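Long-range contact in conserved exported protein (Bacteroides fragilis, PDB 3CLW), which probably hydrolyses O-glycosidic bonds, as other glycoside hydrolases of family 30 do, although its substrate is not known: residues C94-F104 against R162-F171. Residues are numbered along the deposited sequence; the frame is centred on the assembly and turned at random.
Sequences CFLSPDGKYDF and RFLVKSAQHF
Phe104 and His170 lie flat on each other, their ring centroids 3.8 Å apart. Their planes differ by 9°, which defines a face-to-face stack. The rings overlap well, with His170 CG above the centre of the phenyl ring, and each residue's CB also sits over the partner's face. A chi1 of 171° swings the imidazole of His170 away from its own backbone N, laying it along the Phe104 ring.

One turn earlier, Lys166 lays its aliphatic chain across Tyr102. Its CE stands 3.8 Å from the ring centroid and close to the ring normal, a CH-pi contact over the face, whereas NZ is 4.2 Å from that centroid and off-centre, giving a cation-pi component. Leu96 CD1 backs the opposite face, so the tyrosine ring is sandwiched.

Deeper in, Phe163 receives Leu96 CB at its CD1 (3.7 Å) and Cys94 SG obliquely at its CZ (3.8 Å). Phe95 meets Phe171 with planes inclined at 43°, and Gln111 of helix 108-119 touches both rings. Ser167 OG, near the edge of the Phe95 ring, donates a hydrogen bond to Phe163 O (3.0 Å), satisfying its hydroxyl within the helix.

No hydrogen bond links the two segments. The 94-104 loop doubles back through a type I turn from Ser97 to Gly100, held by backbone bonds Asp103 N to Phe95 O and Ser97 N to Lys101 O, and thus packs through aromatic and aliphatic groups against an outer helix of the TIM barrel characteristic of this family.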
loop_
_atom_site.group_PDB
_atom_site.type_symbol
_atom_site.label_atom_id
_atom_site.label_comp_id
_atom_site.label_asym_id
_atom_site.label_seq_id
_atom_site.Cartn_x
_atom_site.Cartn_y
_atom_site.Cartn_z
ATOM N N CYS A 94 -2.107 -3.436 23.032
ATOM C CA CYS A 94 -2.970 -2.267 22.914
ATOM C C CYS A 94 -2.450 -1.210 23.879
ATOM O O CYS A 94 -2.236 -1.498 25.068
ATOM C CB CYS A 94 -4.459 -2.610 23.208
ATOM S SG CYS A 94 -5.615 -1.273 22.821
ATOM N N PHE A 95 -2.281 0.018 23.385
ATOM C CA PHE A 95 -1.903 1.135 24.278
ATOM C C PHE A 95 -2.914 1.357 25.420
ATOM O O PHE A 95 -2.526 1.765 26.514
ATOM C CB PHE A 95 -1.726 2.458 23.507
ATOM C CG PHE A 95 -0.644 2.422 22.441
ATOM C CD1 PHE A 95 0.625 1.946 22.732
ATOM C CD2 PHE A 95 -0.915 2.868 21.146
ATOM C CE1 PHE A 95 1.632 1.950 21.735
ATOM C CE2 PHE A 95 0.079 2.865 20.142
ATOM C CZ PHE A 95 1.341 2.395 20.439
ATOM N N LEU A 96 -4.190 1.091 25.155
ATOM C CA LEU A 96 -5.239 1.336 26.128
ATOM C C LEU A 96 -5.657 0.032 26.787
ATOM O O LEU A 96 -5.762 -0.998 26.133
ATOM C CB LEU A 96 -6.461 2.025 25.475
ATOM C CG LEU A 96 -7.766 2.241 26.252
ATOM C CD1 LEU A 96 -7.560 3.214 27.395
ATOM C CD2 LEU A 96 -8.838 2.806 25.296
ATOM N N SER A 97 -5.907 0.101 28.085
ATOM C CA SER A 97 -6.353 -1.043 28.835
ATOM C C SER A 97 -7.805 -0.871 29.338
ATOM O O SER A 97 -8.358 0.237 29.348
ATOM C CB SER A 97 -5.366 -1.337 29.988
ATOM O OG SER A 97 -5.344 -0.252 30.880
ATOM N N PRO A 98 -8.446 -1.988 29.735
ATOM C CA PRO A 98 -9.864 -1.893 30.105
ATOM C C PRO A 98 -10.163 -0.903 31.251
ATOM O O PRO A 98 -11.267 -0.398 31.325
ATOM C CB PRO A 98 -10.215 -3.324 30.507
ATOM C CG PRO A 98 -9.193 -4.185 29.810
ATOM C CD PRO A 98 -7.933 -3.364 29.856
ATOM N N ASP A 99 -9.207 -0.624 32.123
ATOM C CA ASP A 99 -9.373 0.456 33.093
ATOM C C ASP A 99 -9.234 1.890 32.537
ATOM O O ASP A 99 -9.326 2.861 33.301
ATOM C CB ASP A 99 -8.424 0.272 34.290
ATOM C CG ASP A 99 -6.927 0.341 33.908
ATOM O OD1 ASP A 99 -6.556 0.731 32.775
ATOM O OD2 ASP A 99 -6.106 -0.007 34.776
ATOM N N GLY A 100 -9.021 2.033 31.229
ATOM C CA GLY A 100 -8.907 3.356 30.631
ATOM C C GLY A 100 -7.551 4.040 30.772
ATOM O O GLY A 100 -7.419 5.192 30.422
ATOM N N LYS A 101 -6.539 3.328 31.255
ATOM C CA LYS A 101 -5.167 3.856 31.299
ATOM C C LYS A 101 -4.365 3.566 30.023
ATOM O O LYS A 101 -4.595 2.576 29.325
ATOM C CB LYS A 101 -4.398 3.310 32.509
ATOM C CG LYS A 101 -5.005 3.638 33.849
ATOM C CD LYS A 101 -5.269 5.129 34.008
ATOM C CE LYS A 101 -5.617 5.461 35.469
ATOM N NZ LYS A 101 -6.339 6.776 35.566
ATOM N N TYR A 102 -3.440 4.458 29.712
ATOM C CA TYR A 102 -2.629 4.324 28.494
ATOM C C TYR A 102 -1.222 3.918 28.850
ATOM O O TYR A 102 -0.621 4.479 29.767
ATOM C CB TYR A 102 -2.578 5.640 27.714
ATOM C CG TYR A 102 -3.783 5.869 26.851
ATOM C CD1 TYR A 102 -4.950 6.435 27.385
ATOM C CD2 TYR A 102 -3.758 5.528 25.497
ATOM C CE1 TYR A 102 -6.062 6.637 26.592
ATOM C CE2 TYR A 102 -4.835 5.750 24.686
ATOM C CZ TYR A 102 -6.001 6.297 25.247
ATOM O OH TYR A 102 -7.100 6.496 24.469
ATOM N N ASP A 103 -0.705 2.944 28.107
ATOM C CA ASP A 103 0.697 2.563 28.202
ATOM C C ASP A 103 1.356 2.684 26.828
ATOM O O ASP A 103 1.238 1.789 25.993
ATOM C CB ASP A 103 0.854 1.152 28.793
ATOM C CG ASP A 103 2.341 0.765 29.054
ATOM O OD1 ASP A 103 3.234 1.576 28.717
ATOM O OD2 ASP A 103 2.599 -0.344 29.601
ATOM N N PHE A 104 2.043 3.807 26.601
ATOM C CA PHE A 104 2.687 4.030 25.312
ATOM C C PHE A 104 4.081 3.357 25.150
ATOM O O PHE A 104 4.763 3.533 24.125
ATOM C CB PHE A 104 2.704 5.531 24.945
ATOM C CG PHE A 104 1.366 6.046 24.474
ATOM C CD1 PHE A 104 0.774 5.537 23.312
ATOM C CD2 PHE A 104 0.679 7.034 25.194
ATOM C CE1 PHE A 104 -0.492 6.016 22.878
ATOM C CE2 PHE A 104 -0.552 7.520 24.751
ATOM C CZ PHE A 104 -1.137 7.011 23.597
ATOM N N ARG A 162 -11.797 8.299 19.831
ATOM C CA ARG A 162 -10.948 9.007 20.757
ATOM C C ARG A 162 -9.598 8.288 21.019
ATOM O O ARG A 162 -8.568 8.933 21.155
ATOM C CB ARG A 162 -11.670 9.299 22.061
ATOM C CG ARG A 162 -12.668 10.491 21.951
ATOM C CD ARG A 162 -13.025 11.002 23.341
ATOM N NE ARG A 162 -13.675 9.971 24.141
ATOM C CZ ARG A 162 -15.001 9.792 24.226
ATOM N NH1 ARG A 162 -15.856 10.572 23.541
ATOM N NH2 ARG A 162 -15.487 8.813 24.998
ATOM N N PHE A 163 -9.652 6.959 21.090
ATOM C CA PHE A 163 -8.487 6.108 21.242
ATOM C C PHE A 163 -7.520 6.292 20.062
ATOM O O PHE A 163 -6.342 6.537 20.284
ATOM C CB PHE A 163 -8.893 4.634 21.365
ATOM C CG PHE A 163 -7.755 3.673 21.113
ATOM C CD1 PHE A 163 -6.734 3.515 22.055
ATOM C CD2 PHE A 163 -7.703 2.931 19.932
ATOM C CE1 PHE A 163 -5.661 2.631 21.834
ATOM C CE2 PHE A 163 -6.641 2.012 19.698
ATOM C CZ PHE A 163 -5.608 1.892 20.669
ATOM N N LEU A 164 -8.044 6.180 18.836
ATOM C CA LEU A 164 -7.273 6.401 17.609
ATOM C C LEU A 164 -6.669 7.809 17.497
ATOM O O LEU A 164 -5.519 7.949 17.107
ATOM C CB LEU A 164 -8.118 6.125 16.374
ATOM C CG LEU A 164 -8.596 4.691 16.156
ATOM C CD1 LEU A 164 -9.566 4.650 14.997
ATOM C CD2 LEU A 164 -7.366 3.828 15.835
ATOM N N VAL A 165 -7.434 8.830 17.877
ATOM C CA VAL A 165 -6.949 10.201 17.852
ATOM C C VAL A 165 -5.896 10.467 18.919
ATOM O O VAL A 165 -4.897 11.095 18.631
ATOM C CB VAL A 165 -8.099 11.256 17.937
ATOM C CG1 VAL A 165 -7.555 12.635 18.291
ATOM C CG2 VAL A 165 -8.849 11.306 16.626
ATOM N N LYS A 166 -6.128 10.004 20.146
ATOM C CA LYS A 166 -5.128 10.150 21.214
ATOM C C LYS A 166 -3.777 9.472 20.876
ATOM O O LYS A 166 -2.727 10.002 21.227
ATOM C CB LYS A 166 -5.646 9.648 22.570
ATOM C CG LYS A 166 -4.509 9.414 23.620
ATOM C CD LYS A 166 -4.923 9.845 24.985
ATOM C CE LYS A 166 -3.775 9.695 25.977
ATOM N NZ LYS A 166 -4.245 9.997 27.346
ATOM N N SER A 167 -3.833 8.302 20.240
ATOM C CA SER A 167 -2.632 7.562 19.808
ATOM C C SER A 167 -1.856 8.357 18.746
ATOM O O SER A 167 -0.621 8.520 18.852
ATOM C CB SER A 167 -3.003 6.181 19.249
ATOM O OG SER A 167 -3.589 5.353 20.222
ATOM N N ALA A 168 -2.574 8.828 17.718
ATOM C CA ALA A 168 -1.962 9.690 16.715
ATOM C C ALA A 168 -1.366 10.939 17.355
ATOM O O ALA A 168 -0.245 11.341 17.027
ATOM C CB ALA A 168 -2.960 10.092 15.582
ATOM N N GLN A 169 -2.116 11.546 18.260
ATOM C CA GLN A 169 -1.645 12.782 18.885
ATOM C C GLN A 169 -0.410 12.537 19.718
ATOM O O GLN A 169 0.508 13.353 19.696
ATOM C CB GLN A 169 -2.708 13.444 19.745
ATOM C CG GLN A 169 -2.298 14.841 20.252
ATOM C CD GLN A 169 -3.461 15.564 20.985
ATOM O OE1 GLN A 169 -4.411 14.932 21.470
ATOM N NE2 GLN A 169 -3.383 16.878 21.050
ATOM N N HIS A 170 -0.396 11.439 20.462
ATOM C CA HIS A 170 0.804 11.023 21.207
ATOM C C HIS A 170 2.035 10.986 20.315
ATOM O O HIS A 170 3.059 11.562 20.640
ATOM C CB HIS A 170 0.643 9.652 21.847
ATOM C CG HIS A 170 1.918 9.125 22.410
ATOM N ND1 HIS A 170 2.380 9.479 23.662
ATOM C CD2 HIS A 170 2.854 8.296 21.879
ATOM C CE1 HIS A 170 3.553 8.902 23.869
ATOM N NE2 HIS A 170 3.848 8.159 22.814
ATOM N N PHE A 171 1.922 10.311 19.184
ATOM C CA PHE A 171 3.066 10.185 18.290
ATOM C C PHE A 171 3.407 11.496 17.560
ATOM O O PHE A 171 4.596 11.767 17.299
ATOM C CB PHE A 171 2.913 8.962 17.385
ATOM C CG PHE A 171 3.094 7.666 18.139
ATOM C CD1 PHE A 171 1.993 6.972 18.631
ATOM C CD2 PHE A 171 4.375 7.211 18.449
ATOM C CE1 PHE A 171 2.141 5.804 19.386
ATOM C CE2 PHE A 171 4.568 6.024 19.194
ATOM C CZ PHE A 171 3.426 5.321 19.667
#